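Insecticyanin-A (PDB 1Z24) is a blue lipocalin that binds biliverdin IX gamma and, mixed with lipoprotein-bound carotenes, gives hornworms their green camouflage. Local coordinates at residues A[13-23]-A[82-90]. Numbering follows the deposited sequence.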
loop_
_atom_site.group_PDB
_atom_site.type_symbol
_atom_site.label_atom_id
_atom_site.label_comp_id
_atom_site.label_asym_id
_atom_site.label_seq_id
_atom_site.Cartn_x
_atom_site.Cartn_y
_atom_site.Cartn_z
ATOM N N LYS A 13 2.291 -3.683 9.653
ATOM C CA LYS A 13 2.242 -4.197 11.017
ATOM C C LYS A 13 3.661 -4.415 11.472
ATOM O O LYS A 13 4.392 -5.117 10.812
ATOM C CB LYS A 13 1.523 -5.542 11.021
ATOM C CG LYS A 13 1.524 -6.201 12.379
ATOM C CD LYS A 13 1.117 -7.686 12.420
ATOM C CE LYS A 13 2.306 -8.591 12.091
ATOM N NZ LYS A 13 3.516 -8.451 12.952
ATOM N N PRO A 14 4.060 -3.794 12.565
ATOM C CA PRO A 14 5.393 -3.899 13.086
ATOM C C PRO A 14 5.655 -5.242 13.731
ATOM O O PRO A 14 4.779 -6.078 13.800
ATOM C CB PRO A 14 5.519 -2.790 14.096
ATOM C CG PRO A 14 4.103 -2.362 14.456
ATOM C CD PRO A 14 3.211 -3.025 13.443
ATOM N N VAL A 15 6.879 -5.435 14.184
ATOM C CA VAL A 15 7.272 -6.671 14.801
ATOM C C VAL A 15 6.433 -7.081 16.018
ATOM O O VAL A 15 6.018 -6.256 16.833
ATOM C CB VAL A 15 8.778 -6.595 15.118
ATOM C CG1 VAL A 15 9.004 -5.582 16.223
ATOM C CG2 VAL A 15 9.300 -7.956 15.612
ATOM N N ASN A 16 6.201 -8.380 16.133
ATOM C CA ASN A 16 5.448 -8.928 17.246
ATOM C C ASN A 16 6.322 -9.317 18.463
ATOM O O ASN A 16 7.528 -9.638 18.367
ATOM C CB ASN A 16 4.762 -10.240 16.798
ATOM C CG ASN A 16 3.551 -9.932 16.004
ATOM O OD1 ASN A 16 3.362 -10.378 14.898
ATOM N ND2 ASN A 16 2.701 -9.157 16.583
ATOM N N ASP A 17 5.705 -9.331 19.632
ATOM C CA ASP A 17 6.449 -9.732 20.811
ATOM C C ASP A 17 7.644 -8.890 21.071
ATOM O O ASP A 17 8.685 -9.387 21.448
ATOM C CB ASP A 17 6.921 -11.168 20.639
ATOM C CG ASP A 17 6.138 -12.038 21.600
ATOM O OD1 ASP A 17 5.650 -13.123 21.293
ATOM O OD2 ASP A 17 6.015 -11.481 22.800
ATOM N N PHE A 18 7.473 -7.605 20.870
ATOM C CA PHE A 18 8.567 -6.722 21.087
ATOM C C PHE A 18 9.090 -6.745 22.517
ATOM O O PHE A 18 8.307 -6.675 23.457
ATOM C CB PHE A 18 8.055 -5.333 20.815
ATOM C CG PHE A 18 9.198 -4.314 20.795
ATOM C CD1 PHE A 18 9.236 -3.168 21.592
ATOM C CD2 PHE A 18 10.264 -4.501 19.925
ATOM C CE1 PHE A 18 10.270 -2.218 21.546
ATOM C CE2 PHE A 18 11.317 -3.585 19.871
ATOM C CZ PHE A 18 11.321 -2.424 20.656
ATOM N N ASP A 19 10.429 -6.811 22.646
ATOM C CA ASP A 19 11.143 -6.820 23.914
ATOM C C ASP A 19 12.037 -5.575 24.088
ATOM O O ASP A 19 13.187 -5.481 23.609
ATOM C CB ASP A 19 12.036 -8.090 24.081
ATOM C CG ASP A 19 12.619 -8.322 25.496
ATOM O OD1 ASP A 19 12.841 -9.437 25.945
ATOM O OD2 ASP A 19 12.884 -7.224 26.199
ATOM N N LEU A 20 11.512 -4.617 24.807
ATOM C CA LEU A 20 12.286 -3.408 25.020
ATOM C C LEU A 20 13.608 -3.573 25.738
ATOM O O LEU A 20 14.589 -2.890 25.436
ATOM C CB LEU A 20 11.446 -2.297 25.646
ATOM C CG LEU A 20 12.140 -0.940 25.797
ATOM C CD1 LEU A 20 12.623 -0.354 24.478
ATOM C CD2 LEU A 20 11.263 0.033 26.596
ATOM N N SER A 21 13.665 -4.461 26.706
ATOM C CA SER A 21 14.924 -4.556 27.369
ATOM C C SER A 21 15.947 -5.177 26.488
ATOM O O SER A 21 17.134 -4.893 26.597
ATOM C CB SER A 21 14.880 -5.259 28.703
ATOM O OG SER A 21 15.070 -6.632 28.488
ATOM N N ALA A 22 15.486 -6.049 25.614
ATOM C CA ALA A 22 16.425 -6.690 24.737
ATOM C C ALA A 22 16.830 -5.683 23.670
ATOM O O ALA A 22 17.925 -5.688 23.117
ATOM C CB ALA A 22 15.693 -7.872 24.111
ATOM N N PHE A 23 15.929 -4.774 23.376
ATOM C CA PHE A 23 16.234 -3.806 22.357
ATOM C C PHE A 23 17.174 -2.708 22.763
ATOM O O PHE A 23 17.827 -2.097 21.934
ATOM C CB PHE A 23 14.890 -3.256 21.902
ATOM C CG PHE A 23 14.918 -2.440 20.638
ATOM C CD1 PHE A 23 15.070 -3.080 19.406
ATOM C CD2 PHE A 23 14.751 -1.051 20.674
ATOM C CE1 PHE A 23 15.083 -2.353 18.208
ATOM C CE2 PHE A 23 14.777 -0.304 19.490
ATOM C CZ PHE A 23 14.926 -0.960 18.258
ATOM N N TYR A 82 -0.909 -2.905 24.258
ATOM C CA TYR A 82 -1.909 -3.922 24.164
ATOM C C TYR A 82 -1.589 -5.000 23.172
ATOM O O TYR A 82 -1.918 -6.178 23.388
ATOM C CB TYR A 82 -3.228 -3.245 23.739
ATOM C CG TYR A 82 -3.834 -2.534 24.927
ATOM C CD1 TYR A 82 -3.543 -1.172 25.117
ATOM C CD2 TYR A 82 -4.686 -3.208 25.827
ATOM C CE1 TYR A 82 -4.061 -0.484 26.219
ATOM C CE2 TYR A 82 -5.201 -2.528 26.940
ATOM C CZ TYR A 82 -4.865 -1.178 27.129
ATOM O OH TYR A 82 -5.360 -0.509 28.172
ATOM N N THR A 83 -0.973 -4.598 22.069
ATOM C CA THR A 83 -0.664 -5.595 21.073
ATOM C C THR A 83 0.714 -6.200 21.297
ATOM O O THR A 83 0.992 -7.257 20.791
ATOM C CB THR A 83 -0.706 -5.052 19.638
ATOM O OG1 THR A 83 0.289 -3.998 19.556
ATOM C CG2 THR A 83 -2.072 -4.475 19.277
ATOM N N LYS A 84 1.580 -5.539 22.039
ATOM C CA LYS A 84 2.938 -6.062 22.269
ATOM C C LYS A 84 3.816 -5.938 21.026
ATOM O O LYS A 84 4.859 -6.596 20.937
ATOM C CB LYS A 84 2.998 -7.489 22.774
ATOM C CG LYS A 84 1.943 -7.726 23.840
ATOM C CD LYS A 84 2.118 -6.802 25.022
ATOM C CE LYS A 84 1.253 -7.130 26.238
ATOM N NZ LYS A 84 -0.205 -7.144 25.941
ATOM N N GLN A 85 3.374 -5.095 20.069
ATOM C CA GLN A 85 4.129 -4.877 18.820
ATOM C C GLN A 85 5.278 -3.873 18.988
ATOM O O GLN A 85 5.345 -3.110 19.980
ATOM C CB GLN A 85 3.233 -4.518 17.639
ATOM C CG GLN A 85 2.286 -5.648 17.156
ATOM C CD GLN A 85 1.157 -4.973 16.420
ATOM O OE1 GLN A 85 1.192 -3.746 16.248
ATOM N NE2 GLN A 85 0.176 -5.708 15.978
ATOM N N GLY A 86 6.213 -3.830 18.024
ATOM C CA GLY A 86 7.342 -2.896 18.172
ATOM C C GLY A 86 7.093 -1.517 17.621
ATOM O O GLY A 86 7.261 -1.202 16.412
ATOM N N LYS A 87 6.659 -0.711 18.548
ATOM C CA LYS A 87 6.331 0.656 18.272
ATOM C C LYS A 87 6.620 1.438 19.534
ATOM O O LYS A 87 6.138 1.097 20.626
ATOM C CB LYS A 87 4.854 0.651 17.811
ATOM C CG LYS A 87 4.512 1.913 17.034
ATOM C CD LYS A 87 3.016 2.063 16.766
ATOM C CE LYS A 87 2.427 0.994 15.868
ATOM N NZ LYS A 87 0.992 1.278 15.591
ATOM N N TYR A 88 7.435 2.483 19.406
ATOM C CA TYR A 88 7.795 3.276 20.560
ATOM C C TYR A 88 7.763 4.774 20.305
ATOM O O TYR A 88 7.782 5.269 19.177
ATOM C CB TYR A 88 9.131 2.734 21.173
ATOM C CG TYR A 88 10.323 2.884 20.272
ATOM C CD1 TYR A 88 11.136 4.029 20.315
ATOM C CD2 TYR A 88 10.595 1.899 19.315
ATOM C CE1 TYR A 88 12.265 4.177 19.497
ATOM C CE2 TYR A 88 11.699 2.032 18.472
ATOM C CZ TYR A 88 12.523 3.157 18.571
ATOM O OH TYR A 88 13.582 3.255 17.702
ATOM N N VAL A 89 7.711 5.506 21.392
ATOM C CA VAL A 89 7.668 6.952 21.315
ATOM C C VAL A 89 8.861 7.555 22.020
ATOM O O VAL A 89 9.200 7.098 23.107
ATOM C CB VAL A 89 6.453 7.450 22.082
ATOM C CG1 VAL A 89 6.326 8.999 21.970
ATOM C CG2 VAL A 89 5.225 6.622 21.652
ATOM N N MET A 90 9.465 8.565 21.360
ATOM C CA MET A 90 10.603 9.308 21.842
ATOM C C MET A 90 10.118 10.722 22.005
ATOM O O MET A 90 9.598 11.308 21.069
ATOM C CB MET A 90 11.726 9.257 20.840
ATOM C CG MET A 90 12.200 7.813 20.691
ATOM S SD MET A 90 13.714 7.794 19.682
ATOM C CE MET A 90 13.126 8.321 18.015
#
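Phe18 N donates to Lys84 O at 2.8 Å and Gly86 N to Val15 O at 2.7 Å, two backbone hydrogen bonds that join 13-23 to 82-90. Val15 O also receives a CA-H...O contact from Gln85.

Apolar packing centres on Gly86. Its CA sits over one face of the Phe18 ring, 3.9 Å from the centroid, in a CH-pi contact; Leu20 N lies over the opposite face. Phe18 CG is anti to its backbone N (chi1 -171°), which carries the ring across Gly86. Val15 CG1 lies 3.7 Å from Gly86 CA.

In lipocalin terms, the N-terminal segment with its short helix 20-23 packs at an end of the barrel, against the turn entering strand 88-94. Farther in, Phe23 CE2 approaches Tyr88 CE2 at 4.0 Å, the ring planes inclined by 55°; Tyr88 OH hydrogen-bonds Tyr48 and Asn116, and its side chain lies near the bilin.

Among the polar side chains, the extended Gln85 crosses Pro14 at about a right angle, its OE1 3.5 Å from Pro14 CD. Asn16 runs alongside Gln85, with Asn16 ND2 3.6 Å from Gln85 CG, while Lys13 NZ bridges Pro14 O and Asn16 OD1, reaching the latter from above its amide plane.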